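Citrate synthase (Sulfolobus solfataricus, PDB 1O7X) is a mainly helical enzyme of the citrate synthase family that assembles from two copies of the same chain. Local coordinates at residues E71-P76 with I123-A128; Q77-T82 with A101-I106; M86-D91 with Y135-G140; G94-G99 with T129-V134; F110-N115 with S197-M202. All blocks are in the same frame, centred on the assembly; numbering follows the deposited sequence.

Contact 1. Residues E71-P76 with I123-A128; sequences EEYEVP and IIAKMA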
# COMPACT_ATOMS: atom_id res chain seq x y z
N GLU A 71 11.71 25.07 4.81
CA GLU A 71 12.94 24.52 4.32
C GLU A 71 12.76 23.23 3.53
O GLU A 71 13.75 22.66 3.05
CB GLU A 71 13.82 24.13 5.54
CG GLU A 71 14.78 25.22 5.94
CD GLU A 71 15.83 24.92 6.98
OE1 GLU A 71 15.78 23.88 7.67
OE2 GLU A 71 16.74 25.78 7.08
N GLU A 72 11.55 22.68 3.48
CA GLU A 72 11.31 21.36 2.94
C GLU A 72 10.34 21.19 1.80
O GLU A 72 9.89 20.06 1.58
CB GLU A 72 10.78 20.55 4.14
CG GLU A 72 11.74 20.21 5.25
CD GLU A 72 12.93 19.38 4.84
OE1 GLU A 72 13.03 18.88 3.70
OE2 GLU A 72 13.83 19.24 5.71
N TYR A 73 9.99 22.22 1.03
CA TYR A 73 9.05 22.05 -0.07
C TYR A 73 9.69 21.45 -1.32
O TYR A 73 9.03 20.73 -2.07
CB TYR A 73 8.35 23.35 -0.44
CG TYR A 73 7.35 23.84 0.59
CD1 TYR A 73 7.60 25.05 1.25
CD2 TYR A 73 6.18 23.17 0.90
CE1 TYR A 73 6.73 25.55 2.19
CE2 TYR A 73 5.30 23.66 1.83
CZ TYR A 73 5.57 24.86 2.47
OH TYR A 73 4.72 25.38 3.41
N GLU A 74 10.94 21.80 -1.56
CA GLU A 74 11.64 21.32 -2.75
C GLU A 74 11.61 19.79 -2.78
O GLU A 74 11.76 19.15 -1.75
CB GLU A 74 13.08 21.79 -2.80
CG GLU A 74 13.67 22.01 -4.20
CD GLU A 74 15.02 22.70 -4.16
OE1 GLU A 74 15.54 22.98 -3.05
OE2 GLU A 74 15.60 22.97 -5.24
N VAL A 75 11.31 19.26 -3.95
CA VAL A 75 11.34 17.84 -4.22
C VAL A 75 12.30 17.62 -5.40
O VAL A 75 12.32 18.40 -6.36
CB VAL A 75 9.99 17.19 -4.53
CG1 VAL A 75 8.97 17.46 -3.43
CG2 VAL A 75 9.38 17.60 -5.87
N PRO A 76 13.11 16.57 -5.33
CA PRO A 76 14.03 16.25 -6.42
C PRO A 76 13.30 16.32 -7.75
O PRO A 76 12.12 15.96 -7.83
CB PRO A 76 14.50 14.85 -6.07
CG PRO A 76 14.35 14.74 -4.59
CD PRO A 76 13.15 15.58 -4.24
N ILE A 123 7.78 15.47 5.42
CA ILE A 123 6.87 14.80 4.51
C ILE A 123 5.63 15.62 4.24
O ILE A 123 5.18 15.68 3.08
CB ILE A 123 6.49 13.39 5.02
CG1 ILE A 123 7.79 12.60 5.20
CG2 ILE A 123 5.51 12.73 4.07
CD1 ILE A 123 7.77 11.11 5.28
N ILE A 124 5.09 16.28 5.25
CA ILE A 124 3.89 17.12 5.09
C ILE A 124 4.12 18.17 4.03
O ILE A 124 3.31 18.37 3.12
CB ILE A 124 3.49 17.71 6.44
CG1 ILE A 124 2.84 16.61 7.29
CG2 ILE A 124 2.50 18.85 6.32
CD1 ILE A 124 2.69 16.97 8.75
N ALA A 125 5.27 18.84 4.07
CA ALA A 125 5.66 19.87 3.12
C ALA A 125 5.85 19.30 1.72
O ALA A 125 5.42 19.90 0.72
CB ALA A 125 6.91 20.58 3.64
N LYS A 126 6.47 18.12 1.60
CA LYS A 126 6.62 17.57 0.25
C LYS A 126 5.27 17.13 -0.29
O LYS A 126 5.08 17.22 -1.51
CB LYS A 126 7.74 16.55 0.20
CG LYS A 126 9.05 17.26 0.49
CD LYS A 126 9.98 16.51 1.42
CE LYS A 126 11.41 16.74 1.01
NZ LYS A 126 11.86 18.15 1.04
N MET A 127 4.32 16.72 0.56
CA MET A 127 3.00 16.37 0.07
C MET A 127 2.32 17.60 -0.54
O MET A 127 1.78 17.54 -1.65
CB MET A 127 2.09 15.76 1.14
CG MET A 127 2.16 14.25 1.22
SD MET A 127 1.26 13.27 0.02
CE MET A 127 1.16 14.29 -1.43
N ALA A 128 2.45 18.77 0.10
CA ALA A 128 1.92 19.98 -0.52
C ALA A 128 2.47 20.17 -1.93
O ALA A 128 1.71 20.52 -2.84
CB ALA A 128 2.21 21.20 0.34

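Contact 2. Residues Q77-T82 with A101-I106; sequences QEVLDT and AALASI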
# COMPACT_ATOMS: atom_id res chain seq x y z
N GLN A 77 13.95 16.76 -8.83
CA GLN A 77 13.29 16.88 -10.13
C GLN A 77 12.81 15.56 -10.72
O GLN A 77 11.85 15.56 -11.51
CB GLN A 77 14.16 17.66 -11.11
CG GLN A 77 13.61 17.89 -12.50
CD GLN A 77 12.58 18.99 -12.61
OE1 GLN A 77 12.59 19.98 -11.86
NE2 GLN A 77 11.66 18.89 -13.58
N GLU A 78 13.37 14.44 -10.31
CA GLU A 78 13.01 13.12 -10.79
C GLU A 78 11.58 12.79 -10.38
O GLU A 78 10.84 12.29 -11.22
CB GLU A 78 13.93 12.02 -10.28
CG GLU A 78 15.39 12.26 -10.64
CD GLU A 78 15.97 13.45 -9.90
OE1 GLU A 78 15.61 13.60 -8.71
OE2 GLU A 78 16.73 14.22 -10.51
N VAL A 79 11.20 13.13 -9.15
CA VAL A 79 9.82 12.91 -8.75
C VAL A 79 8.89 13.70 -9.69
O VAL A 79 7.95 13.12 -10.25
CB VAL A 79 9.53 13.33 -7.31
CG1 VAL A 79 8.07 13.06 -6.98
CG2 VAL A 79 10.44 12.60 -6.34
N LEU A 80 9.19 14.98 -9.90
CA LEU A 80 8.33 15.76 -10.78
C LEU A 80 8.39 15.19 -12.18
O LEU A 80 7.31 15.07 -12.76
CB LEU A 80 8.58 17.25 -10.77
CG LEU A 80 8.60 17.91 -9.38
CD1 LEU A 80 9.33 19.24 -9.43
CD2 LEU A 80 7.18 18.06 -8.87
N ASP A 81 9.55 14.78 -12.70
CA ASP A 81 9.60 14.21 -14.05
C ASP A 81 8.74 12.97 -14.16
O ASP A 81 8.06 12.72 -15.15
CB ASP A 81 11.02 13.84 -14.46
CG ASP A 81 11.93 15.04 -14.62
OD1 ASP A 81 11.48 16.20 -14.46
OD2 ASP A 81 13.13 14.74 -14.88
N THR A 82 8.77 12.15 -13.14
CA THR A 82 7.96 10.94 -13.04
C THR A 82 6.48 11.26 -13.17
O THR A 82 5.74 10.60 -13.90
CB THR A 82 8.33 10.34 -11.67
OG1 THR A 82 9.46 9.50 -11.80
CG2 THR A 82 7.19 9.60 -11.03
N ALA A 101 5.88 6.83 -4.00
CA ALA A 101 6.77 5.73 -4.32
C ALA A 101 8.09 6.30 -4.85
O ALA A 101 9.18 5.86 -4.44
CB ALA A 101 6.16 4.75 -5.32
N ALA A 102 8.02 7.31 -5.73
CA ALA A 102 9.32 7.84 -6.21
C ALA A 102 10.10 8.33 -5.01
O ALA A 102 11.14 7.74 -4.72
CB ALA A 102 9.21 8.75 -7.41
N LEU A 103 9.56 9.20 -4.16
CA LEU A 103 10.25 9.63 -2.94
C LEU A 103 10.71 8.52 -1.98
O LEU A 103 11.78 8.57 -1.36
CB LEU A 103 9.34 10.60 -2.18
CG LEU A 103 9.24 12.03 -2.74
CD1 LEU A 103 8.02 12.74 -2.17
CD2 LEU A 103 10.52 12.75 -2.37
N ALA A 104 9.95 7.44 -1.84
CA ALA A 104 10.33 6.34 -0.96
C ALA A 104 11.64 5.70 -1.40
O ALA A 104 12.48 5.35 -0.58
CB ALA A 104 9.24 5.30 -0.90
N SER A 105 11.81 5.53 -2.71
CA SER A 105 13.00 4.86 -3.21
C SER A 105 14.17 5.81 -3.32
O SER A 105 15.29 5.30 -3.27
CB SER A 105 12.71 4.04 -4.45
OG SER A 105 12.52 4.81 -5.61
N ILE A 106 14.02 7.11 -3.33
CA ILE A 106 15.14 8.04 -3.35
C ILE A 106 15.68 8.26 -1.95
O ILE A 106 16.82 8.66 -1.74
CB ILE A 106 14.67 9.39 -3.93
CG1 ILE A 106 14.61 9.36 -5.46
CG2 ILE A 106 15.53 10.55 -3.49
CD1 ILE A 106 13.81 10.47 -6.09

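Contact 3. Residues M86-D91 with Y135-G140; sequences MPKEAD and YRRKEG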
# COMPACT_ATOMS: atom_id res chain seq x y z
N MET A 86 3.53 10.42 -16.55
CA MET A 86 2.24 9.74 -16.62
C MET A 86 1.20 10.53 -17.41
O MET A 86 1.27 11.75 -17.65
CB MET A 86 1.79 9.49 -15.18
CG MET A 86 2.88 8.87 -14.30
SD MET A 86 3.42 7.27 -14.99
CE MET A 86 1.90 6.39 -14.79
N PRO A 87 0.16 9.84 -17.89
CA PRO A 87 -0.91 10.46 -18.64
C PRO A 87 -1.58 11.57 -17.85
O PRO A 87 -2.04 11.32 -16.71
CB PRO A 87 -1.94 9.36 -18.86
CG PRO A 87 -1.27 8.09 -18.52
CD PRO A 87 -0.12 8.41 -17.62
N LYS A 88 -1.83 12.71 -18.50
CA LYS A 88 -2.54 13.79 -17.82
C LYS A 88 -3.91 13.33 -17.34
O LYS A 88 -4.40 13.81 -16.32
CB LYS A 88 -2.62 15.04 -18.66
CG LYS A 88 -3.93 15.37 -19.36
CD LYS A 88 -3.89 16.87 -19.67
CE LYS A 88 -5.20 17.32 -20.26
NZ LYS A 88 -4.95 18.57 -21.03
N GLU A 89 -4.54 12.38 -18.01
CA GLU A 89 -5.83 11.85 -17.62
C GLU A 89 -5.74 10.81 -16.51
O GLU A 89 -6.78 10.20 -16.22
CB GLU A 89 -6.55 11.28 -18.84
CG GLU A 89 -5.99 11.68 -20.19
CD GLU A 89 -4.71 10.93 -20.53
OE1 GLU A 89 -4.64 9.74 -20.18
OE2 GLU A 89 -3.77 11.51 -21.11
N ALA A 90 -4.58 10.56 -15.90
CA ALA A 90 -4.54 9.59 -14.81
C ALA A 90 -5.36 10.12 -13.62
O ALA A 90 -5.45 11.32 -13.40
CB ALA A 90 -3.13 9.30 -14.31
N ASP A 91 -5.90 9.23 -12.81
CA ASP A 91 -6.56 9.65 -11.59
C ASP A 91 -5.46 10.33 -10.75
O ASP A 91 -4.28 9.99 -10.83
CB ASP A 91 -7.23 8.50 -10.89
CG ASP A 91 -7.79 8.78 -9.51
OD1 ASP A 91 -7.14 9.36 -8.61
OD2 ASP A 91 -8.96 8.37 -9.32
N TYR A 135 -1.94 18.60 -9.61
CA TYR A 135 -2.88 19.52 -10.19
C TYR A 135 -2.34 20.21 -11.44
O TYR A 135 -3.01 20.21 -12.48
CB TYR A 135 -3.26 20.59 -9.17
CG TYR A 135 -4.11 21.70 -9.75
CD1 TYR A 135 -5.26 21.39 -10.47
CD2 TYR A 135 -3.76 23.04 -9.63
CE1 TYR A 135 -6.06 22.38 -11.00
CE2 TYR A 135 -4.55 24.04 -10.17
CZ TYR A 135 -5.71 23.71 -10.84
OH TYR A 135 -6.54 24.68 -11.36
N ARG A 136 -1.13 20.80 -11.34
CA ARG A 136 -0.60 21.49 -12.51
C ARG A 136 -0.50 20.57 -13.72
O ARG A 136 -0.85 20.97 -14.81
CB ARG A 136 0.75 22.14 -12.27
CG ARG A 136 0.82 22.93 -10.98
CD ARG A 136 2.01 23.89 -11.03
NE ARG A 136 1.51 25.24 -10.99
CZ ARG A 136 1.38 26.15 -11.94
NH1 ARG A 136 1.75 25.87 -13.18
NH2 ARG A 136 0.87 27.32 -11.61
N ARG A 137 -0.08 19.34 -13.53
CA ARG A 137 0.12 18.38 -14.61
C ARG A 137 -1.19 17.94 -15.23
O ARG A 137 -1.19 17.54 -16.39
CB ARG A 137 0.93 17.21 -14.06
CG ARG A 137 0.43 15.82 -14.41
CD ARG A 137 1.34 15.14 -15.39
NE ARG A 137 0.62 14.58 -16.53
CZ ARG A 137 0.91 14.94 -17.77
NH1 ARG A 137 1.86 15.83 -18.00
NH2 ARG A 137 0.31 14.47 -18.83
N LYS A 138 -2.28 17.96 -14.48
CA LYS A 138 -3.57 17.53 -14.99
C LYS A 138 -4.26 18.66 -15.75
O LYS A 138 -5.26 18.44 -16.43
CB LYS A 138 -4.47 16.99 -13.89
CG LYS A 138 -4.06 15.77 -13.10
CD LYS A 138 -5.25 14.98 -12.55
CE LYS A 138 -5.87 14.20 -13.66
NZ LYS A 138 -7.33 14.06 -13.67
N GLU A 139 -3.81 19.88 -15.57
CA GLU A 139 -4.28 21.06 -16.25
C GLU A 139 -3.28 21.45 -17.35
O GLU A 139 -3.46 22.44 -18.08
CB GLU A 139 -4.40 22.26 -15.31
CG GLU A 139 -5.62 22.45 -14.47
CD GLU A 139 -6.94 22.17 -15.15
OE1 GLU A 139 -7.26 22.93 -16.11
OE2 GLU A 139 -7.65 21.22 -14.74
N GLY A 140 -2.18 20.69 -17.43
CA GLY A 140 -1.11 20.90 -18.37
C GLY A 140 -0.11 22.01 -18.11
O GLY A 140 0.65 22.38 -19.02

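Contact 4. Residues G94-G99 with T129-V134; sequences GLLEVG and TLVANV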
# COMPACT_ATOMS: atom_id res chain seq x y z
N GLY A 94 -3.64 8.24 -8.06
CA GLY A 94 -2.73 7.39 -8.79
C GLY A 94 -1.40 8.12 -8.95
O GLY A 94 -0.31 7.60 -8.68
N LEU A 95 -1.53 9.38 -9.39
CA LEU A 95 -0.34 10.20 -9.61
C LEU A 95 0.32 10.40 -8.25
O LEU A 95 1.53 10.39 -8.22
CB LEU A 95 -0.63 11.53 -10.27
CG LEU A 95 -1.11 11.62 -11.72
CD1 LEU A 95 -1.43 13.06 -12.11
CD2 LEU A 95 -0.07 11.10 -12.69
N LEU A 96 -0.44 10.59 -7.16
CA LEU A 96 0.15 10.78 -5.85
C LEU A 96 0.95 9.53 -5.48
O LEU A 96 2.15 9.64 -5.25
CB LEU A 96 -0.92 11.09 -4.83
CG LEU A 96 -1.18 12.45 -4.23
CD1 LEU A 96 -0.22 13.54 -4.68
CD2 LEU A 96 -2.64 12.85 -4.48
N GLU A 97 0.34 8.36 -5.53
CA GLU A 97 0.98 7.06 -5.36
C GLU A 97 2.33 6.97 -6.08
O GLU A 97 3.40 6.59 -5.55
CB GLU A 97 -0.02 6.06 -5.91
CG GLU A 97 -0.20 4.64 -5.43
CD GLU A 97 -1.40 4.02 -6.13
OE1 GLU A 97 -1.39 4.03 -7.39
OE2 GLU A 97 -2.38 3.54 -5.53
N VAL A 98 2.37 7.37 -7.35
CA VAL A 98 3.62 7.36 -8.09
C VAL A 98 4.66 8.26 -7.43
O VAL A 98 5.85 7.96 -7.37
CB VAL A 98 3.35 7.84 -9.52
CG1 VAL A 98 4.65 8.05 -10.25
CG2 VAL A 98 2.49 6.85 -10.28
N GLY A 99 4.27 9.48 -7.04
CA GLY A 99 5.13 10.46 -6.42
C GLY A 99 5.63 10.01 -5.05
O GLY A 99 6.79 10.28 -4.71
N THR A 129 3.76 19.98 -2.13
CA THR A 129 4.38 20.09 -3.46
C THR A 129 3.79 19.05 -4.42
O THR A 129 3.37 19.37 -5.54
CB THR A 129 5.90 19.92 -3.34
OG1 THR A 129 6.38 21.03 -2.57
CG2 THR A 129 6.63 19.90 -4.66
N LEU A 130 3.68 17.80 -3.95
CA LEU A 130 3.11 16.74 -4.75
C LEU A 130 1.72 17.14 -5.22
O LEU A 130 1.45 17.31 -6.42
CB LEU A 130 3.13 15.39 -4.03
CG LEU A 130 4.47 14.63 -3.99
CD1 LEU A 130 4.34 13.23 -3.38
CD2 LEU A 130 5.09 14.49 -5.38
N VAL A 131 0.83 17.38 -4.27
CA VAL A 131 -0.54 17.79 -4.55
C VAL A 131 -0.61 18.99 -5.47
O VAL A 131 -1.35 19.04 -6.48
CB VAL A 131 -1.24 18.06 -3.22
CG1 VAL A 131 -2.71 18.38 -3.42
CG2 VAL A 131 -1.08 16.82 -2.35
N ALA A 132 0.21 20.01 -5.19
CA ALA A 132 0.19 21.19 -6.06
C ALA A 132 0.51 20.77 -7.48
O ALA A 132 -0.25 21.13 -8.39
CB ALA A 132 1.13 22.24 -5.51
N ASN A 133 1.58 19.98 -7.66
CA ASN A 133 2.01 19.57 -9.00
C ASN A 133 1.24 18.48 -9.69
O ASN A 133 1.24 18.41 -10.92
CB ASN A 133 3.51 19.27 -8.96
CG ASN A 133 4.17 20.64 -8.75
OD1 ASN A 133 4.12 21.43 -9.70
ND2 ASN A 133 4.69 20.87 -7.56
N VAL A 134 0.47 17.69 -8.96
CA VAL A 134 -0.41 16.70 -9.62
C VAL A 134 -1.49 17.53 -10.30
O VAL A 134 -1.91 17.22 -11.42
CB VAL A 134 -1.02 15.72 -8.62
CG1 VAL A 134 -2.29 15.08 -9.18
CG2 VAL A 134 -0.01 14.67 -8.20

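Contact 5. Residues F110-N115 with S197-M202; sequences FKWKEN and STLSDM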
# COMPACT_ATOMS: atom_id res chain seq x y z
N PHE A 110 16.74 6.26 5.95
CA PHE A 110 15.65 6.39 6.91
C PHE A 110 15.72 5.34 8.02
O PHE A 110 16.01 4.18 7.76
CB PHE A 110 14.26 6.40 6.24
CG PHE A 110 13.22 6.53 7.32
CD1 PHE A 110 13.07 7.73 8.00
CD2 PHE A 110 12.47 5.44 7.71
CE1 PHE A 110 12.15 7.84 9.02
CE2 PHE A 110 11.55 5.55 8.74
CZ PHE A 110 11.39 6.75 9.39
N LYS A 111 15.42 5.74 9.24
CA LYS A 111 15.47 4.85 10.38
C LYS A 111 14.35 5.11 11.38
O LYS A 111 14.41 6.16 12.03
CB LYS A 111 16.80 5.13 11.11
CG LYS A 111 17.60 3.90 11.48
CD LYS A 111 18.74 3.67 10.48
CE LYS A 111 19.82 2.75 11.04
NZ LYS A 111 20.19 3.13 12.45
N TRP A 112 13.38 4.23 11.58
CA TRP A 112 12.38 4.49 12.61
C TRP A 112 13.06 4.84 13.93
O TRP A 112 14.19 4.47 14.22
CB TRP A 112 11.47 3.28 12.86
CG TRP A 112 10.42 3.22 11.80
CD1 TRP A 112 10.38 2.44 10.68
CD2 TRP A 112 9.26 4.07 11.74
NE1 TRP A 112 9.26 2.72 9.95
CE2 TRP A 112 8.55 3.70 10.57
CE3 TRP A 112 8.76 5.07 12.57
CZ2 TRP A 112 7.35 4.31 10.21
CZ3 TRP A 112 7.57 5.68 12.19
CH2 TRP A 112 6.89 5.29 11.04
N LYS A 113 12.32 5.54 14.78
CA LYS A 113 12.75 5.89 16.11
C LYS A 113 14.10 6.58 16.18
O LYS A 113 14.97 6.18 16.95
CB LYS A 113 12.78 4.64 17.01
CG LYS A 113 11.42 4.02 17.27
CD LYS A 113 11.47 3.00 18.40
CE LYS A 113 11.82 1.60 17.95
NZ LYS A 113 12.70 0.88 18.94
N GLU A 114 14.33 7.59 15.37
CA GLU A 114 15.53 8.40 15.40
C GLU A 114 14.91 9.81 15.50
O GLU A 114 14.83 10.39 16.57
CB GLU A 114 16.44 8.35 14.21
CG GLU A 114 17.30 7.15 13.93
CD GLU A 114 18.51 7.51 13.09
OE1 GLU A 114 18.49 8.57 12.40
OE2 GLU A 114 19.51 6.75 13.12
N ASN A 115 14.25 10.19 14.40
CA ASN A 115 13.60 11.50 14.35
C ASN A 115 12.28 11.52 13.60
O ASN A 115 12.05 12.35 12.72
CB ASN A 115 14.65 12.44 13.74
CG ASN A 115 14.78 13.74 14.50
OD1 ASN A 115 15.76 14.47 14.31
ND2 ASN A 115 13.81 14.06 15.36
N SER A 197 3.89 -1.52 10.29
CA SER A 197 4.17 -2.62 11.20
C SER A 197 5.39 -3.43 10.78
O SER A 197 5.95 -4.09 11.65
CB SER A 197 2.99 -3.58 11.29
OG SER A 197 3.03 -4.49 10.20
N THR A 198 5.83 -3.48 9.53
CA THR A 198 7.01 -4.23 9.13
C THR A 198 8.26 -3.36 9.20
O THR A 198 9.33 -3.77 8.77
CB THR A 198 6.91 -4.78 7.69
OG1 THR A 198 7.05 -3.69 6.79
CG2 THR A 198 5.56 -5.45 7.46
N LEU A 199 8.08 -2.11 9.55
CA LEU A 199 9.03 -1.05 9.67
C LEU A 199 9.46 -0.50 8.31
O LEU A 199 10.58 -0.02 8.13
CB LEU A 199 10.22 -1.35 10.54
CG LEU A 199 10.00 -1.67 12.02
CD1 LEU A 199 11.36 -1.68 12.74
CD2 LEU A 199 9.08 -0.68 12.72
N SER A 200 8.54 -0.54 7.36
CA SER A 200 8.81 0.02 6.04
C SER A 200 8.95 1.53 6.23
O SER A 200 8.64 2.07 7.31
CB SER A 200 7.67 -0.33 5.08
OG SER A 200 7.75 0.35 3.84
N ASP A 201 9.34 2.28 5.21
CA ASP A 201 9.51 3.72 5.45
C ASP A 201 8.19 4.46 5.48
O ASP A 201 7.11 3.94 5.18
CB ASP A 201 10.55 4.15 4.42
CG ASP A 201 9.92 4.12 3.05
OD1 ASP A 201 9.84 3.00 2.50
OD2 ASP A 201 9.44 5.21 2.66
N MET A 202 8.22 5.76 5.79
CA MET A 202 7.02 6.58 5.94
C MET A 202 6.44 6.87 4.57
O MET A 202 5.21 6.80 4.41
CB MET A 202 7.26 7.84 6.75
CG MET A 202 7.57 7.57 8.21
SD MET A 202 7.67 9.02 9.28
CE MET A 202 8.64 10.12 8.31

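Contact 1. Residues E71-P76 with I123-A128
Lys-126 and Glu-72 bend toward each other: the lysine turns at its end (chi4 60°), bringing NZ round to the loop, and the glutamate bends at chi2 (-60°), which folds CD back beside its own backbone. The two side chains cross obliquely, and Glu-72 OE1 takes a salt bridge from Lys-126 NZ at 3.0 Å. The same ammonium group also donates to two backbone carbonyls of the loop 71-76. Glu-72 O lies 2.8 Å from Lys-126 NZ, with the donor well above the carbonyl plane. Glu-74 O, at 3.0 Å from Lys-126 NZ, is met nearly along its C=O axis (167°). Three oxygens therefore grip one nitrogen, and the loop curls around it.

The carbon chain of the lysine is used as well. Val-75 and Lys-126 slide past each other in opposite directions, with Val-75 CG1 3.9 Å from Lys-126 CG. On the preceding residue of helix 116-138, Ala-125 CB touches Glu-72 CB at 3.9 Å and also meets the Tyr-73 ring at CD2, 3.8 Å away. Ala-125 O and Ala-128 CB both lie at the edge of that ring, near its plane, while Phe-152 and Ser-155 of helix 152-161 touch the tyrosine too. Tyr-73 O is bonded to Thr-129 OG1, a further link between loop and helix. Where helix 59-70 gives way to helix 77-85, a single charged side chain thus satisfies two loop carbonyls and one carboxylate, an arrangement that would favour the protonated lysine and ties the loop to the helix by three bonds at one nitrogen.

Contact 2. Residues Q77-T82 with A101-I106
Val-79 carries the contact with Ala-102, Leu-103 and Ile-106, and its branches divide the work. From CB, which points at helix 92-106, CG1 runs anti to the backbone N (chi1 -180°) and turns to Leu-130 of helix 116-138. CG2, anti to the carbonyl carbon, is the atom that reaches across. It touches Leu-103 CG at 3.8 Å and Leu-103 CD2 at 4.0 Å, the two side chains crossing at about a right angle. The same Val-79 CG2 lies 4.0 Å from Ile-106 CD1, one turn further along, and 4.2 Å from Ala-102 CB. One methyl group thus fits among three side chains of the facing helix.

Smaller contacts extend the interface along the helices. Thr-82 CG2 rests 4.2 Å from Ala-102 CB, with the small alanine lying between the valine and the threonine. Toward the start of helix 77-85, Glu-78 CB comes to 4.5 Å from Ile-106 CD1, a looser approach. The join is made by carbon alone.

The second subunit closes in on the same region: Thr-82 packs on Thr-82 of the second subunit, and Ile-106 on Met-86 of the second subunit. The short helical segments run nearly antiparallel, at 150°, with their axes 9.5 Å apart. Consecutive helices 77-85 and 92-106 thereby form an antiparallel helical hairpin lying against its counterpart in the partner chain, consistent with the sandwich of antiparallel helices through which citrate synthase subunits pair.

Contact 3. Residues M86-D91 with Y135-G140
Arg-137 lays one face of its guanidinium against the carbonyl of Met-86, with Arg-137 CZ 3.2 Å from Met-86 O. The oxygen sits over the flat group, and its angles to NE and NH2 are too poor for a hydrogen bond. At the edge, NH2 points toward the backbone N of Lys-88; two donors face each other there, so the exact placing of the guanidinium is doubtful.

Lys-138 runs beside the other half of the loop, its chain bent at chi3 (76°). Lys-138 CG lies 3.8 Å from Lys-88 O, and Lys-138 NZ is 3.3 Å from Ala-90 O, again without hydrogen-bonding geometry. Lys-88 and Ala-90 belong to a type I turn from Pro-87 to Ala-90, closed by Ala-90 N to Pro-87 O at 2.8 Å. Beyond it, Asp-91 N-caps helix 92-106, its OD1 accepting from Ile-93 N. Lys-138 has a second partner in Tyr-328, a cation-pi contact, while Met-86 packs on Ser-105 of the second subunit.

At the end of helix 116-138, the positive side chain of Lys-138 thus lies beside Lys-88 O and Ala-90 O, an attraction that is probably electrostatic rather than directed.

Contact 4. Residues G94-G99 with T129-V134
Leu-95 comes opposite Val-134, and Leu-96 opposite Leu-130, where helices 92-106 and 116-138 pass each other. The axes of the short segments approach to 10.0 Å and their directions differ by 135°, an antiparallel course with a marked tilt.

Val-134 uses both branches. With CG1 anti to its backbone N (chi1 158°), that methyl meets Leu-95 CD1 at 3.7 Å. Val-134 CG2 meets Leu-96 CD1, also at 3.7 Å, and lies 3.8 Å from Leu-95 CB. Leu-96 CD1 in turn lies against two more residues of helix 116-138, with Leu-130 CB at 3.9 Å and Val-131 CG2 at 4.1 Å from it. Leu-96 crosses Val-134 at about a right angle. Further along, Leu-130 spreads over bare backbone: its CD1 lies 3.8 Å from Gly-99 C, where glycine lets the side chain lie against the main chain.

Other helices surround the pair. Val-131 packs on Phe-156 of helix 152-161, and Leu-96 on Leu-210 of helix 202-213, while Glu-97 turns the other way to bond Ser-204 of the second subunit. All six touching residues are buried, and the interlocking leucines and valines, with Gly-99 offering its backbone, make the kind of tilted helix-to-helix packing on which the all-alpha core of the citrate synthase fold is built.

Contact 5. Residues F110-N115 with S197-M202
This is a loop-to-loop contact near the edge of the subunit, mixing one hydrogen bond with aromatic packing: Phe-110 and Trp-112, from the loop between helices 92-106 and 116-138, meet Leu-199 to Met-202, which lead into helix 202-213. Trp-112 NE1 donates to Ser-200 O at 2.8 Å. The bond is fairly straight (160°), and the oxygen lies in the plane of the indole, at its edge.

The two faces of the indole are covered differently. Leu-199 CD2 lies over one face, 3.9 Å from Trp-112 CD1. The Phe-110 ring is on the opposite face, its CE2 3.7 Å above the indole plane and offset toward the rim. On that same side Met-202 SD makes Met-aromatic contacts, both oblique, 4.8 Å from the centroid of the Trp-112 six-membered ring and 5.3 Å from that of Phe-110. Met-202 CG comes to 3.7 Å from Trp-112 CH2.

The partner loop is shaped by two helix ends. Leu-199 closes helix 187-197 in a Schellman motif, with positive phi (76°), and Asp-201 is the N-cap of helix 202-213, its CB 4.0 Å from Phe-110 CD2. The carboxylate of Asp-201 also bonds Ser-204 OG and makes a salt bridge with Lys-214 of the second subunit. Ser-200 OG bonds Ala-211 O of the second subunit, while helix 330-352 adds Ile-346 and Val-350 beside Trp-112.

Helix 116-138 ties together contacts 1, 4 and 3, met in that order along its length. Contacts 1 and 4 have centres 11 Å apart and touch through Thr-129 of contact 4, whose CG2 packs on Val-75 CG1 at 3.6 Å. Contact 3 lies 9 Å from contact 4, centre to centre, and Leu-95 links the two by resting on Met-86. Contact 2 sits 10 Å from contact 4, with Leu-80 CD2 3.9 Å from Asn-133 CB. Contact 5 is more remote: its centre is 31 Å from that of contact 3, yet Met-202 CE reaches Ile-123 CD1 of contact 1. Contacts 2 to 5 all touch the second subunit; contact 1 does not.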